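Local atomic coordinates of fatty acid amide hydrolase (Candida albicans, PDB entry 6KVR), a protein that probably hydrolyses the amide bond of monocarboxylic acid amides to a carboxylate and ammonium, as an amidase signature enzyme. Residues P154-E159 and G238-Y243. Residues are numbered along the deposited sequence; the frame is centred on the assembly and turned at random.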
loop_
_atom_site.group_PDB
_atom_site.type_symbol
_atom_site.label_atom_id
_atom_site.label_comp_id
_atom_site.label_asym_id
_atom_site.label_seq_id
_atom_site.Cartn_x
_atom_site.Cartn_y
_atom_site.Cartn_z
ATOM N N PRO A 154 -21.716 23.380 -0.429
ATOM C CA PRO A 154 -22.423 22.422 0.456
ATOM C C PRO A 154 -22.203 20.979 0.027
ATOM O O PRO A 154 -22.541 20.580 -1.094
ATOM C CB PRO A 154 -23.899 22.831 0.318
ATOM C CG PRO A 154 -23.894 24.166 -0.351
ATOM C CD PRO A 154 -22.658 24.186 -1.216
ATOM N N ILE A 155 -21.670 20.177 0.947
ATOM C CA ILE A 155 -21.215 18.822 0.665
ATOM C C ILE A 155 -21.918 17.882 1.634
ATOM O O ILE A 155 -21.987 18.165 2.834
ATOM C CB ILE A 155 -19.680 18.728 0.770
ATOM C CG1 ILE A 155 -19.042 19.469 -0.412
ATOM C CG2 ILE A 155 -19.195 17.274 0.843
ATOM C CD1 ILE A 155 -17.553 19.269 -0.555
ATOM N N SER A 156 -22.487 16.799 1.105
ATOM C CA SER A 156 -23.131 15.788 1.929
ATOM C C SER A 156 -22.138 14.684 2.293
ATOM O O SER A 156 -21.217 14.376 1.534
ATOM C CB SER A 156 -24.339 15.190 1.208
ATOM O OG SER A 156 -23.961 14.699 -0.064
ATOM N N LEU A 157 -22.350 14.076 3.455
ATOM C CA LEU A 157 -21.376 13.191 4.087
ATOM C C LEU A 157 -22.043 11.874 4.464
ATOM O O LEU A 157 -23.117 11.866 5.076
ATOM C CB LEU A 157 -20.784 13.847 5.332
ATOM C CG LEU A 157 -20.005 15.147 5.133
ATOM C CD1 LEU A 157 -19.797 15.803 6.459
ATOM C CD2 LEU A 157 -18.671 14.897 4.425
ATOM N N LYS A 158 -21.418 10.763 4.077
ATOM C CA LYS A 158 -21.892 9.459 4.526
ATOM C C LYS A 158 -21.796 9.396 6.047
ATOM O O LYS A 158 -20.817 9.867 6.633
ATOM C CB LYS A 158 -21.065 8.352 3.867
ATOM C CG LYS A 158 -21.622 6.944 3.981
ATOM C CD LYS A 158 -20.689 5.953 3.281
ATOM C CE LYS A 158 -21.130 4.504 3.522
ATOM N NZ LYS A 158 -20.551 3.546 2.518
ATOM N N GLU A 159 -22.832 8.836 6.683
ATOM C CA GLU A 159 -22.939 8.889 8.142
ATOM C C GLU A 159 -21.746 8.234 8.845
ATOM O O GLU A 159 -21.280 8.735 9.876
ATOM C CB GLU A 159 -24.246 8.228 8.606
ATOM C CG GLU A 159 -24.571 8.438 10.103
ATOM C CD GLU A 159 -23.805 7.488 11.057
ATOM O OE1 GLU A 159 -23.208 6.485 10.587
ATOM O OE2 GLU A 159 -23.789 7.754 12.284
ATOM N N GLY A 238 -26.102 8.647 -3.072
ATOM C CA GLY A 238 -26.616 8.520 -4.426
ATOM C C GLY A 238 -27.951 9.221 -4.604
ATOM O O GLY A 238 -28.170 9.923 -5.595
ATOM N N ALA A 239 -28.856 9.056 -3.636
ATOM C CA ALA A 239 -30.157 9.704 -3.730
ATOM C C ALA A 239 -30.011 11.222 -3.738
ATOM O O ALA A 239 -30.571 11.903 -4.604
ATOM C CB ALA A 239 -31.062 9.249 -2.582
ATOM N N ILE A 240 -29.246 11.776 -2.791
ATOM C CA ILE A 240 -29.234 13.230 -2.631
ATOM C C ILE A 240 -28.444 13.892 -3.757
ATOM O O ILE A 240 -28.806 14.972 -4.227
ATOM C CB ILE A 240 -28.702 13.631 -1.239
ATOM C CG1 ILE A 240 -28.897 15.125 -1.012
ATOM C CG2 ILE A 240 -27.207 13.327 -1.098
ATOM C CD1 ILE A 240 -28.602 15.561 0.416
ATOM N N VAL A 241 -27.357 13.270 -4.208
ATOM C CA VAL A 241 -26.617 13.837 -5.329
ATOM C C VAL A 241 -27.442 13.727 -6.608
ATOM O O VAL A 241 -27.613 14.710 -7.334
ATOM C CB VAL A 241 -25.232 13.166 -5.457
ATOM C CG1 VAL A 241 -24.493 13.639 -6.708
ATOM C CG2 VAL A 241 -24.388 13.449 -4.211
ATOM N N GLY A 242 -28.012 12.542 -6.877
ATOM C CA GLY A 242 -28.861 12.378 -8.054
ATOM C C GLY A 242 -30.035 13.344 -8.103
ATOM O O GLY A 242 -30.452 13.769 -9.180
ATOM N N TYR A 243 -30.579 13.704 -6.943
ATOM C CA TYR A 243 -31.631 14.700 -6.830
ATOM C C TYR A 243 -31.108 16.132 -6.886
ATOM O O TYR A 243 -31.907 17.053 -7.074
ATOM C CB TYR A 243 -32.383 14.499 -5.514
ATOM C CG TYR A 243 -33.720 15.215 -5.398
ATOM C CD1 TYR A 243 -34.887 14.629 -5.875
ATOM C CD2 TYR A 243 -33.823 16.452 -4.772
ATOM C CE1 TYR A 243 -36.120 15.268 -5.756
ATOM C CE2 TYR A 243 -35.065 17.099 -4.644
ATOM C CZ TYR A 243 -36.199 16.502 -5.135
ATOM O OH TYR A 243 -37.416 17.138 -5.014
#
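Ile240 lays its CG2 methyl over the hydroxymethyl group of Ser156, its CG2 3.7 Å from Ser156 OG and 4.1 Å from Ser156 CB. CG2 makes the closest approach, lying between the backbone N and the carbonyl carbon because CG1 is anti to N (chi1 -171°), while CD1 reaches the serine CB more loosely. Val241 adds a looser touch from the next position of the helix, its CG2 4.4 Å from Ser156 OG. This illustrates how a small polar residue can face a helix across a buried interface: the two segments exchange no hydrogen bond, and Ser156 OG is hydrogen-bonded to Glu237 OE1, one residue before 238-243, and to Ser246 OG, three residues beyond its end. Contact is slight, 84 Å², and the backbones stay well apart, with Ser156 CA 8.0 Å from Ile240 CA. Two residues along the strand, Lys158, predicted to belong to the charge relay system, sends NZ to Ser233 and Ser252, away from this methyl-to-hydroxyl contact. Strand 155-158 runs parallel to both 199-201 and 248-253 in the central mixed sheet, and helix 235-243 packs on it through Ile240 and, more loosely, Val241, while Ala239 and Tyr243 reach helix 100-118.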